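Local structure of Cel44C (Paenibacillus polymyxa, 2YIH) at residues Arg309-Arg314 against Asp429-Ser434. The protein is a family 44 glycoside hydrolase that cleaves xyloglucan and acts as an endo-glucanase on beta-1,4-glucan chains. The protein carries 8 engineered substitutions. Sequence-based numbering, arbitrary orientation.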
ATOM      1  N   ARG A 309     -12.147   3.148 -14.808  1.00  9.93           N
ATOM      2  CA  ARG A 309     -11.318   2.377 -13.862  1.00 10.17           C
ATOM      3  C   ARG A 309      -9.982   2.054 -14.521  1.00  9.89           C
ATOM      4  O   ARG A 309      -8.923   2.190 -13.900  1.00  9.39           O
ATOM      5  CB  ARG A 309     -12.035   1.072 -13.454  1.00  9.90           C
ATOM      6  CG  ARG A 309     -11.214   0.127 -12.545  1.00 10.26           C
ATOM      7  CD  ARG A 309     -12.089  -1.016 -11.968  1.00  9.84           C
ATOM      8  NE  ARG A 309     -13.209  -0.486 -11.180  1.00  9.91           N
ATOM      9  CZ  ARG A 309     -14.505  -0.481 -11.538  1.00  9.97           C
ATOM     10  NH1 ARG A 309     -14.928  -1.078 -12.669  1.00 10.19           N
ATOM     11  NH2 ARG A 309     -15.393   0.130 -10.747  1.00 10.20           N
ATOM     12  N   MET A 310     -10.003   1.679 -15.803  1.00 10.03           N
ATOM     13  CA  MET A 310      -8.733   1.316 -16.455  1.00 10.04           C
ATOM     14  C   MET A 310      -7.829   2.504 -16.808  1.00 10.08           C
ATOM     15  O   MET A 310      -6.611   2.315 -16.966  1.00 10.74           O
ATOM     16  CB  MET A 310      -8.995   0.476 -17.712  1.00 10.51           C
ATOM     17  CG  MET A 310      -9.684  -0.863 -17.348  1.00 10.36           C
ATOM     18  SD  MET A 310      -9.938  -1.955 -18.783  1.00 10.71           S
ATOM     19  CE  MET A 310     -11.366  -1.132 -19.465  1.00 10.36           C
ATOM     20  N   GLN A 311      -8.419   3.699 -16.972  1.00 10.46           N
ATOM     21  CA  GLN A 311      -7.653   4.921 -17.233  1.00 10.18           C
ATOM     22  C   GLN A 311      -7.143   5.547 -15.942  1.00  9.76           C
ATOM     23  O   GLN A 311      -6.104   6.187 -15.952  1.00 10.27           O
ATOM     24  CB  GLN A 311      -8.501   5.970 -17.971  1.00 11.05           C
ATOM     25  CG  GLN A 311      -8.922   5.528 -19.392  1.00 11.36           C
ATOM     26  CD  GLN A 311      -7.720   5.090 -20.261  1.00 12.08           C
ATOM     27  OE1 GLN A 311      -6.629   5.709 -20.243  1.00 13.17           O
ATOM     28  NE2 GLN A 311      -7.915   4.027 -21.011  1.00 12.25           N
ATOM     29  N   ALA A 312      -7.858   5.334 -14.841  1.00  9.44           N
ATOM     30  CA  ALA A 312      -7.509   5.980 -13.561  1.00  8.64           C
ATOM     31  C   ALA A 312      -6.040   5.850 -13.090  1.00  8.60           C
ATOM     32  O   ALA A 312      -5.517   6.773 -12.437  1.00  8.58           O
ATOM     33  CB  ALA A 312      -8.476   5.507 -12.446  1.00  8.80           C
ATOM     34  N   PRO A 313      -5.373   4.715 -13.376  1.00  8.55           N
ATOM     35  CA  PRO A 313      -3.976   4.665 -12.984  1.00  8.09           C
ATOM     36  C   PRO A 313      -3.128   5.799 -13.572  1.00  8.34           C
ATOM     37  O   PRO A 313      -2.075   6.087 -13.028  1.00  8.58           O
ATOM     38  CB  PRO A 313      -3.524   3.301 -13.526  1.00  8.44           C
ATOM     39  CG  PRO A 313      -4.802   2.453 -13.378  1.00  8.26           C
ATOM     40  CD  PRO A 313      -5.832   3.405 -13.898  1.00  8.62           C
ATOM     41  N   ARG A 314      -3.562   6.411 -14.669  1.00  8.40           N
ATOM     42  CA  ARG A 314      -2.797   7.526 -15.252  1.00  9.10           C
ATOM     43  C   ARG A 314      -2.712   8.759 -14.307  1.00  9.41           C
ATOM     44  O   ARG A 314      -1.777   9.556 -14.399  1.00  9.14           O
ATOM     45  CB  ARG A 314      -3.354   7.920 -16.611  1.00  9.75           C
ATOM     46  CG  ARG A 314      -3.052   6.842 -17.665  1.00 10.02           C
ATOM     47  CD  ARG A 314      -3.894   7.034 -18.909  1.00 10.87           C
ATOM     48  NE  ARG A 314      -3.554   8.299 -19.567  1.00 12.20           N
ATOM     49  CZ  ARG A 314      -4.272   8.896 -20.525  1.00 13.62           C
ATOM     50  NH1 ARG A 314      -5.424   8.370 -20.952  1.00 13.88           N
ATOM     51  NH2 ARG A 314      -3.856  10.076 -21.024  1.00 13.29           N
ATOM     52  N   ASP A 429       0.357   4.275 -28.043  1.00 13.89           N
ATOM     53  CA  ASP A 429      -1.025   4.565 -27.681  1.00 14.23           C
ATOM     54  C   ASP A 429      -1.265   4.355 -26.187  1.00 13.95           C
ATOM     55  O   ASP A 429      -1.569   3.242 -25.742  1.00 13.71           O
ATOM     56  CB  ASP A 429      -1.984   3.707 -28.514  1.00 14.95           C
ATOM     57  CG  ASP A 429      -3.462   3.968 -28.202  1.00 15.78           C
ATOM     58  OD1 ASP A 429      -3.808   4.703 -27.230  1.00 14.99           O
ATOM     59  OD2 ASP A 429      -4.297   3.410 -28.959  1.00 16.10           O
ATOM     60  N   ILE A 430      -1.143   5.427 -25.418  1.00 14.32           N
ATOM     61  CA  ILE A 430      -1.219   5.294 -23.959  1.00 14.75           C
ATOM     62  C   ILE A 430      -2.641   5.186 -23.442  1.00 14.33           C
ATOM     63  O   ILE A 430      -2.840   4.935 -22.253  1.00 13.08           O
ATOM     64  CB  ILE A 430      -0.481   6.423 -23.213  1.00 15.80           C
ATOM     65  CG1 ILE A 430      -1.194   7.763 -23.393  1.00 17.25           C
ATOM     66  CG2 ILE A 430       0.983   6.478 -23.644  1.00 15.54           C
ATOM     67  CD1 ILE A 430      -0.719   8.824 -22.382  1.00 19.88           C
ATOM     68  N   VAL A 431      -3.623   5.351 -24.328  1.00 13.61           N
ATOM     69  CA  VAL A 431      -5.034   5.232 -23.924  1.00 14.28           C
ATOM     70  C   VAL A 431      -5.472   3.760 -23.981  1.00 13.87           C
ATOM     71  O   VAL A 431      -6.075   3.199 -23.030  1.00 14.20           O
ATOM     72  CB  VAL A 431      -5.963   6.113 -24.816  1.00 15.11           C
ATOM     73  CG1 VAL A 431      -7.409   5.938 -24.368  1.00 16.15           C
ATOM     74  CG2 VAL A 431      -5.570   7.592 -24.729  1.00 15.73           C
ATOM     75  N   ASN A 432      -5.258   3.138 -25.136  1.00 13.19           N
ATOM     76  CA  ASN A 432      -5.695   1.774 -25.327  1.00 13.26           C
ATOM     77  C   ASN A 432      -4.735   0.728 -24.815  1.00 11.98           C
ATOM     78  O   ASN A 432      -5.135  -0.419 -24.650  1.00 11.74           O
ATOM     79  CB  ASN A 432      -6.011   1.514 -26.818  1.00 13.65           C
ATOM     80  CG  ASN A 432      -7.240   2.256 -27.248  1.00 15.66           C
ATOM     81  OD1 ASN A 432      -8.313   2.054 -26.664  1.00 15.94           O
ATOM     82  ND2 ASN A 432      -7.076   3.226 -28.159  1.00 16.44           N
ATOM     83  N   SER A 433      -3.477   1.105 -24.556  1.00 11.41           N
ATOM     84  CA  SER A 433      -2.509   0.108 -24.062  1.00 10.55           C
ATOM     85  C   SER A 433      -1.718   0.661 -22.880  1.00 10.15           C
ATOM     86  O   SER A 433      -1.642   1.883 -22.684  1.00 10.36           O
ATOM     87  CB  SER A 433      -1.517  -0.309 -25.154  1.00 10.97           C
ATOM     88  OG  SER A 433      -0.572   0.745 -25.416  1.00 12.04           O
ATOM     89  N   SER A 434      -1.130  -0.254 -22.115  1.00 10.08           N
ATOM     90  CA  SER A 434      -0.043   0.089 -21.206  1.00  9.93           C
ATOM     91  C   SER A 434       0.965  -1.042 -21.276  1.00  9.57           C
ATOM     92  O   SER A 434       0.619  -2.187 -21.616  1.00  9.23           O
ATOM     93  CB  SER A 434      -0.559   0.210 -19.772  1.00 10.07           C
ATOM     94  OG  SER A 434      -1.400   1.344 -19.669  1.00 11.40           O
TER
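Q311 donates through NE2 to the backbone carbonyl O of V431, 2.9 Å away on a nearly straight path (166°), with the carbonyl oxygen lying close to the amide plane. The other corner of the same amide turns back to its own segment: Q311 OE1 accepts from R314 NH1 at 3.0 Å and sits at the edge of the guanidinium, in its plane. A bend at chi2 (-53°) brings the amide to this place, so that both of its polar atoms are engaged. The R314 chain, bent at chi3, crosses I430 at about a right angle; CG1 of I430 stands over one face of the guanidinium, offset toward its rim, while CD1 comes 3.6 Å from R314 NH2. V431 approaches obliquely, CG2 standing 3.9 Å from R314 NH1. The contact joins the catalytic TIM barrel, through helix 303-311 and the residues that follow it, to the beta-sheet domain, at the turn between strands 421-427 and 433-439. R314 NE forms a salt bridge with D318, the strongest polar partner of the guanidinium, and Q311 adds a hold at NH1. An alanine in place of Q311 would probably leave the V431 carbonyl without this donor and R314 NH1 without its in-plane acceptor. On the facing turn, D429 OD1 accepts from V431 N in an Asx turn and from N432 N in an Asx motif, which together help hold the backbone presenting the V431 carbonyl, while K454 bonds to I430 O.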